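Local coordinates for protein 1-Cys peroxiredoxin (Vibrio vulnificus MO6-24/O, PDB 5K2I) that probably reduces peroxides through a single catalytic cysteine, as a 1-Cys peroxiredoxin of the thioredoxin fold, and is implicated in scavenging hydrogen peroxide and nitric oxide, at residues A[1-4]-A[5-8]; A[97-100]-A[101-105]; A[147-150]-A[151-154]. One frame throughout, in Å; residues are numbered along the deposited sequence. Where two conformers were deposited one is given.

Interaction 1. Residues A[1-4]-A[5-8]; sequences MIAQ and GQTL
The side chain of Gln6, the last residue of a turn that starts at Ala3, extends back across it to Ala3. Its CB lies 3.3 Å from the carbonyl oxygen Ala3 O and also approaches CG1 of Ile2, which runs past it in the opposite direction. CG then passes Ala3 O and comes within 4.0 Å of Ala3 CB. At the tip, OE1 accepts from the amide Ala3 N at 2.9 Å, through a nearly straight bond (N-H...O 166°) whose donor is tilted 17° from the amide carbonyl plane. Between these ends the backbone makes a type II beta turn from Ala3 to Gln6, closed by Gln6 N to Ala3 O at 3.1 Å. Ala3 is thus bonded through both its amide and its carbonyl to the same glutamine. Gly5 occupies the third position of the turn with a positive phi, a backbone shape in which a side chain would collide with Gln4 O. On the buried side, CG1 of Ile2 stands anti to the backbone N (chi1 -171°), carrying CD1 to Thr7 O and, at 4.4 Å, to Leu8 CD2. Both side chains rest on Val134 and Met127, while Gln4 OE1 accepts from Leu137 N of strand 133-139.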
loop_
_atom_site.group_PDB
_atom_site.type_symbol
_atom_site.label_atom_id
_atom_site.label_comp_id
_atom_site.label_asym_id
_atom_site.label_seq_id
_atom_site.Cartn_x
_atom_site.Cartn_y
_atom_site.Cartn_z
ATOM N N MET A 1 -9.338 -9.522 -16.760
ATOM C CA MET A 1 -9.683 -10.285 -15.564
ATOM C C MET A 1 -11.107 -10.810 -15.665
ATOM O O MET A 1 -11.858 -10.413 -16.556
ATOM C CB MET A 1 -9.541 -9.419 -14.313
ATOM C CG MET A 1 -10.698 -8.481 -14.077
ATOM S SD MET A 1 -10.320 -7.290 -12.780
ATOM C CE MET A 1 -8.926 -6.439 -13.518
ATOM N N ILE A 2 -11.480 -11.684 -14.735
ATOM C CA ILE A 2 -12.828 -12.235 -14.700
ATOM C C ILE A 2 -13.884 -11.121 -14.595
ATOM O O ILE A 2 -13.656 -10.083 -13.969
ATOM C CB ILE A 2 -12.977 -13.240 -13.520
ATOM C CG1 ILE A 2 -14.303 -13.999 -13.609
ATOM C CG2 ILE A 2 -12.819 -12.533 -12.177
ATOM C CD1 ILE A 2 -14.322 -15.304 -12.822
ATOM N N ALA A 3 -15.038 -11.347 -15.213
ATOM C CA ALA A 3 -16.126 -10.393 -15.161
ATOM C C ALA A 3 -17.214 -10.855 -14.215
ATOM O O ALA A 3 -17.414 -12.064 -14.022
ATOM C CB ALA A 3 -16.704 -10.165 -16.548
ATOM N N GLN A 4 -17.927 -9.888 -13.647
ATOM C CA GLN A 4 -19.132 -10.181 -12.889
ATOM C C GLN A 4 -20.121 -10.860 -13.813
ATOM O O GLN A 4 -20.219 -10.514 -15.002
ATOM C CB GLN A 4 -19.709 -8.897 -12.281
ATOM C CG GLN A 4 -18.723 -8.264 -11.310
ATOM C CD GLN A 4 -19.141 -6.917 -10.773
ATOM O OE1 GLN A 4 -18.591 -6.445 -9.768
ATOM N NE2 GLN A 4 -20.104 -6.286 -11.429
ATOM N N GLY A 5 -20.824 -11.852 -13.276
ATOM C CA GLY A 5 -21.755 -12.643 -14.056
ATOM C C GLY A 5 -21.126 -13.903 -14.618
ATOM O O GLY A 5 -21.832 -14.790 -15.099
ATOM N N GLN A 6 -19.799 -13.991 -14.576
ATOM C CA GLN A 6 -19.122 -15.206 -15.015
ATOM C C GLN A 6 -18.984 -16.183 -13.862
ATOM O O GLN A 6 -18.802 -15.787 -12.710
ATOM C CB GLN A 6 -17.731 -14.909 -15.586
ATOM C CG GLN A 6 -17.718 -14.046 -16.847
ATOM C CD GLN A 6 -16.385 -14.104 -17.576
ATOM O OE1 GLN A 6 -15.383 -13.560 -17.114
ATOM N NE2 GLN A 6 -16.363 -14.793 -18.714
ATOM N N THR A 7 -19.073 -17.465 -14.174
ATOM C CA THR A 7 -18.759 -18.501 -13.217
ATOM C C THR A 7 -17.249 -18.480 -12.936
ATOM O O THR A 7 -16.456 -18.223 -13.844
ATOM C CB THR A 7 -19.219 -19.864 -13.766
ATOM O OG1 THR A 7 -20.628 -19.804 -14.040
ATOM C CG2 THR A 7 -18.938 -20.982 -12.793
ATOM N N LEU A 8 -16.850 -18.742 -11.692
ATOM C CA LEU A 8 -15.439 -18.885 -11.371
ATOM C C LEU A 8 -14.776 -19.908 -12.283
ATOM O O LEU A 8 -15.437 -20.860 -12.730
ATOM C CB LEU A 8 -15.252 -19.341 -9.925
ATOM C CG LEU A 8 -15.509 -18.355 -8.802
ATOM C CD1 LEU A 8 -15.443 -19.104 -7.461
ATOM C CD2 LEU A 8 -14.501 -17.227 -8.846
#

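Interaction 2. Residues A[97-100]-A[101-105]; sequences LADG and DASFT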
loop_
_atom_site.group_PDB
_atom_site.type_symbol
_atom_site.label_atom_id
_atom_site.label_comp_id
_atom_site.label_asym_id
_atom_site.label_seq_id
_atom_site.Cartn_x
_atom_site.Cartn_y
_atom_site.Cartn_z
ATOM N N LEU A 97 -7.711 -20.939 2.243
ATOM C CA LEU A 97 -7.526 -21.670 0.987
ATOM C C LEU A 97 -6.230 -21.297 0.295
ATOM O O LEU A 97 -5.859 -20.119 0.217
ATOM C CB LEU A 97 -8.701 -21.411 0.035
ATOM C CG LEU A 97 -10.084 -21.853 0.526
ATOM C CD1 LEU A 97 -11.208 -21.393 -0.428
ATOM C CD2 LEU A 97 -10.125 -23.351 0.716
ATOM N N ALA A 98 -5.551 -22.314 -0.217
ATOM C CA ALA A 98 -4.235 -22.161 -0.815
ATOM C C ALA A 98 -4.248 -22.315 -2.332
ATOM O O ALA A 98 -4.814 -23.281 -2.873
ATOM C CB ALA A 98 -3.270 -23.182 -0.208
ATOM N N ASP A 99 -3.626 -21.356 -3.009
ATOM C CA ASP A 99 -3.398 -21.434 -4.451
ATOM C C ASP A 99 -1.895 -21.530 -4.712
ATOM O O ASP A 99 -1.286 -20.601 -5.220
ATOM C CB ASP A 99 -4.012 -20.199 -5.122
ATOM C CG ASP A 99 -3.918 -20.230 -6.632
ATOM O OD1 ASP A 99 -3.937 -21.340 -7.213
ATOM O OD2 ASP A 99 -3.838 -19.132 -7.234
ATOM N N GLY A 100 -1.287 -22.656 -4.350
ATOM C CA GLY A 100 0.161 -22.714 -4.232
ATOM C C GLY A 100 0.979 -22.485 -5.485
ATOM O O GLY A 100 2.126 -22.031 -5.410
ATOM N N ASP A 101 0.405 -22.823 -6.633
ATOM C CA ASP A 101 1.084 -22.642 -7.908
ATOM C C ASP A 101 0.495 -21.478 -8.705
ATOM O O ASP A 101 0.816 -21.319 -9.880
ATOM C CB ASP A 101 1.019 -23.936 -8.738
ATOM C CG ASP A 101 -0.403 -24.324 -9.140
ATOM O OD1 ASP A 101 -1.376 -23.650 -8.724
ATOM O OD2 ASP A 101 -0.551 -25.349 -9.854
ATOM N N ALA A 102 -0.367 -20.685 -8.059
ATOM C CA ALA A 102 -0.999 -19.488 -8.648
ATOM C C ALA A 102 -1.939 -19.806 -9.808
ATOM O O ALA A 102 -2.326 -18.901 -10.533
ATOM C CB ALA A 102 0.071 -18.469 -9.108
ATOM N N SER A 103 -2.327 -21.070 -9.968
ATOM C CA SER A 103 -3.160 -21.436 -11.112
ATOM C C SER A 103 -4.553 -20.814 -11.047
ATOM O O SER A 103 -5.069 -20.376 -12.065
ATOM C CB SER A 103 -3.266 -22.958 -11.238
ATOM O OG SER A 103 -3.799 -23.533 -10.062
ATOM N N PHE A 104 -5.164 -20.758 -9.866
ATOM C CA PHE A 104 -6.487 -20.152 -9.725
ATOM C C PHE A 104 -6.393 -18.645 -9.989
ATOM O O PHE A 104 -7.203 -18.071 -10.727
ATOM C CB PHE A 104 -7.051 -20.453 -8.323
ATOM C CG PHE A 104 -8.340 -19.738 -7.986
ATOM C CD1 PHE A 104 -9.562 -20.188 -8.456
ATOM C CD2 PHE A 104 -8.325 -18.636 -7.146
ATOM C CE1 PHE A 104 -10.746 -19.520 -8.104
ATOM C CE2 PHE A 104 -9.493 -17.979 -6.788
ATOM C CZ PHE A 104 -10.701 -18.420 -7.271
ATOM N N THR A 105 -5.363 -18.028 -9.419
ATOM C CA THR A 105 -5.149 -16.590 -9.538
ATOM C C THR A 105 -4.910 -16.184 -10.983
ATOM O O THR A 105 -5.468 -15.184 -11.458
ATOM C CB THR A 105 -3.969 -16.170 -8.643
ATOM O OG1 THR A 105 -4.272 -16.513 -7.283
ATOM C CG2 THR A 105 -3.700 -14.692 -8.733
#
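Asp99 turns its carboxylate onto the first turn of helix 103-108, and both oxygens are bonded there. OD1 accepts from Phe104 N at 3.0 Å on its syn side, 28° out of the carboxylate plane. OD2 is gripped twice by one residue: the hydroxyl Thr105 OG1 approaches at 2.7 Å on the anti lone pair, while Thr105 N donates at 2.9 Å from above the plane. Three bonds on two oxygens fix the rotation of the group. With CG of Asp99 trans to the backbone N (chi1 -176°), the carboxylate extends from the end of strand 95-98 to the helix start. The fit stays close beside these bonds, with CB of Phe104 3.4 Å from Asp99 OD1. The ring of Phe104 is led away toward Leu13, Val26 and Tyr125, its plane almost perpendicular to the carboxylate. Val76 covers Asp99, Ala102 and Thr105 from a neighbouring loop.

The outer side, formed by Gly100 and Asp101, is more open. Here a type I beta turn from Asp99 to Ala102, closed by Ala102 N to Asp99 O at 3.0 Å, reverses the chain between strand and helix. Asp101 points its CB away from the preceding segment, yet its OD1 accepts from both Ser103 N and Ser103 OG (2.8 Å), the former bond making an Asx turn just ahead of the helix. The two aspartates come close, with Asp99 OD1 and Asp101 OD1 3.8 Å apart. Their mutual repulsion is probably offset by the amide donors and by the positive end of the helix dipole, which would tend to stabilise both carboxylates in their ionised form.

Interaction 3. Residues A[147-150]-A[151-154]; sequences VSNA and ETIL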
loop_
_atom_site.group_PDB
_atom_site.type_symbol
_atom_site.label_atom_id
_atom_site.label_comp_id
_atom_site.label_asym_id
_atom_site.label_seq_id
_atom_site.Cartn_x
_atom_site.Cartn_y
_atom_site.Cartn_z
ATOM N N VAL A 147 -9.724 2.604 -1.893
ATOM C CA VAL A 147 -9.533 1.970 -0.594
ATOM C C VAL A 147 -10.724 1.112 -0.165
ATOM O O VAL A 147 -11.333 1.351 0.883
ATOM C CB VAL A 147 -9.272 3.022 0.504
ATOM C CG1 VAL A 147 -8.630 2.363 1.704
ATOM C CG2 VAL A 147 -8.383 4.129 -0.010
ATOM N N SER A 148 -11.057 0.110 -0.969
ATOM C CA SER A 148 -12.163 -0.776 -0.640
ATOM C C SER A 148 -11.738 -1.731 0.475
ATOM O O SER A 148 -10.545 -1.887 0.745
ATOM C CB SER A 148 -12.617 -1.548 -1.877
ATOM O OG SER A 148 -11.488 -1.949 -2.635
ATOM N N ASN A 149 -12.715 -2.367 1.115
ATOM C CA ASN A 149 -12.460 -3.172 2.306
ATOM C C ASN A 149 -13.616 -4.131 2.595
ATOM O O ASN A 149 -14.523 -4.289 1.774
ATOM C CB ASN A 149 -12.224 -2.235 3.490
ATOM C CG ASN A 149 -13.326 -1.186 3.623
ATOM O OD1 ASN A 149 -14.490 -1.456 3.329
ATOM N ND2 ASN A 149 -12.958 0.021 4.056
ATOM N N ALA A 150 -13.609 -4.761 3.766
ATOM C CA ALA A 150 -14.702 -5.667 4.116
ATOM C C ALA A 150 -16.029 -4.911 4.216
ATOM O O ALA A 150 -17.074 -5.450 3.869
ATOM C CB ALA A 150 -14.399 -6.398 5.422
ATOM N N GLU A 151 -15.987 -3.652 4.661
ATOM C CA GLU A 151 -17.203 -2.835 4.719
ATOM C C GLU A 151 -17.806 -2.611 3.338
ATOM O O GLU A 151 -19.027 -2.521 3.206
ATOM C CB GLU A 151 -16.936 -1.471 5.370
ATOM C CG GLU A 151 -16.728 -1.511 6.873
ATOM C CD GLU A 151 -18.016 -1.662 7.684
ATOM O OE1 GLU A 151 -19.134 -1.594 7.118
ATOM O OE2 GLU A 151 -17.903 -1.844 8.915
ATOM N N THR A 152 -16.958 -2.499 2.319
ATOM C CA THR A 152 -17.435 -2.351 0.947
ATOM C C THR A 152 -18.263 -3.569 0.567
ATOM O O THR A 152 -19.317 -3.446 -0.053
ATOM C CB THR A 152 -16.284 -2.192 -0.056
ATOM O OG1 THR A 152 -15.298 -1.308 0.486
ATOM C CG2 THR A 152 -16.798 -1.635 -1.384
ATOM N N ILE A 153 -17.776 -4.744 0.951
ATOM C CA ILE A 153 -18.482 -5.990 0.674
ATOM C C ILE A 153 -19.792 -6.056 1.460
ATOM O O ILE A 153 -20.838 -6.404 0.913
ATOM C CB ILE A 153 -17.591 -7.210 1.005
ATOM C CG1 ILE A 153 -16.427 -7.314 0.006
ATOM C CG2 ILE A 153 -18.412 -8.502 1.045
ATOM C CD1 ILE A 153 -16.850 -7.644 -1.420
ATOM N N LEU A 154 -19.731 -5.702 2.740
ATOM C CA LEU A 154 -20.924 -5.688 3.573
ATOM C C LEU A 154 -22.013 -4.808 2.959
ATOM O O LEU A 154 -23.183 -5.180 2.938
ATOM C CB LEU A 154 -20.578 -5.209 4.986
ATOM C CG LEU A 154 -21.746 -5.145 5.967
ATOM C CD1 LEU A 154 -22.317 -6.538 6.235
ATOM C CD2 LEU A 154 -21.314 -4.479 7.263
#
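From Asn149 to Thr152 the chain passes from a fully extended conformation at Asn149 into the first turn of helix 150-156, bringing the CA atoms of these two residues to 5.2 Å. Their side chains cross at about a right angle and each serves the other's backbone. OD1 of Asn149 accepts from Thr152 N at 2.9 Å, with the donor nearly in line with the amide C=O (168°) although the hydrogen bond is bent at the hydrogen (N-H...O 142°). In return Thr152 OG1 accepts from Asn149 N, also at 2.9 Å. CG of Asn149 sits between its own backbone N and carbonyl carbon (chi1 51°), which curls the amide back over the helix start, whereas OG1 of Thr152 lies beside its own backbone N and faces the incoming chain.

This reciprocal pair is a capping box, with Asn149 as the N-cap of the C-terminal helix. It provides a partner for Thr152 N, an amide of the first turn, where the carbonyl Asn149 O makes only weak bonds to Thr152 N and Ile153 N. The regular helical pattern is established one residue later, as Leu154 N donates to Ala150 O at 2.9 Å in the carbonyl plane.

Neighbouring CB atoms crowd the polar atoms of the box. CB of Ser148 lies 3.6 Å from Thr152 OG1, and CB of Glu151 is 3.2 Å from Asn149 OD1 before its bent chain leads the carboxylate away. The other end of the Asn149 amide is engaged too: ND2 donates to Glu50 OE1, tying the cap to the chain just ahead of helix 53-65. Ala150 and Ile153 face inward, both touching Tyr56 of that helix, and Ile153 reaches Ala126 and Ile128 of strand 120-130.

In the fold
All three contacts are local, but they differ in what they join. Interaction 1 lies in the N-terminal loop on the side of strand 133-139, a mostly exposed turn with an apolar underside. Interaction 2 is nearer the chain centre and links strand 95-98 to a helix through a buried carboxylate, whereas interaction 3 starts the C-terminal helix with a neutral amide and a hydroxyl. Interactions 1 and 2 meet where Leu8 CD2 packs against Phe104 CZ at 4.3 Å. Interaction 3 touches neither: it lies on the opposite side of the chain's centre from interaction 2, their centres about 23 Å apart. Strand 120-130 is packed against by side chains of all three.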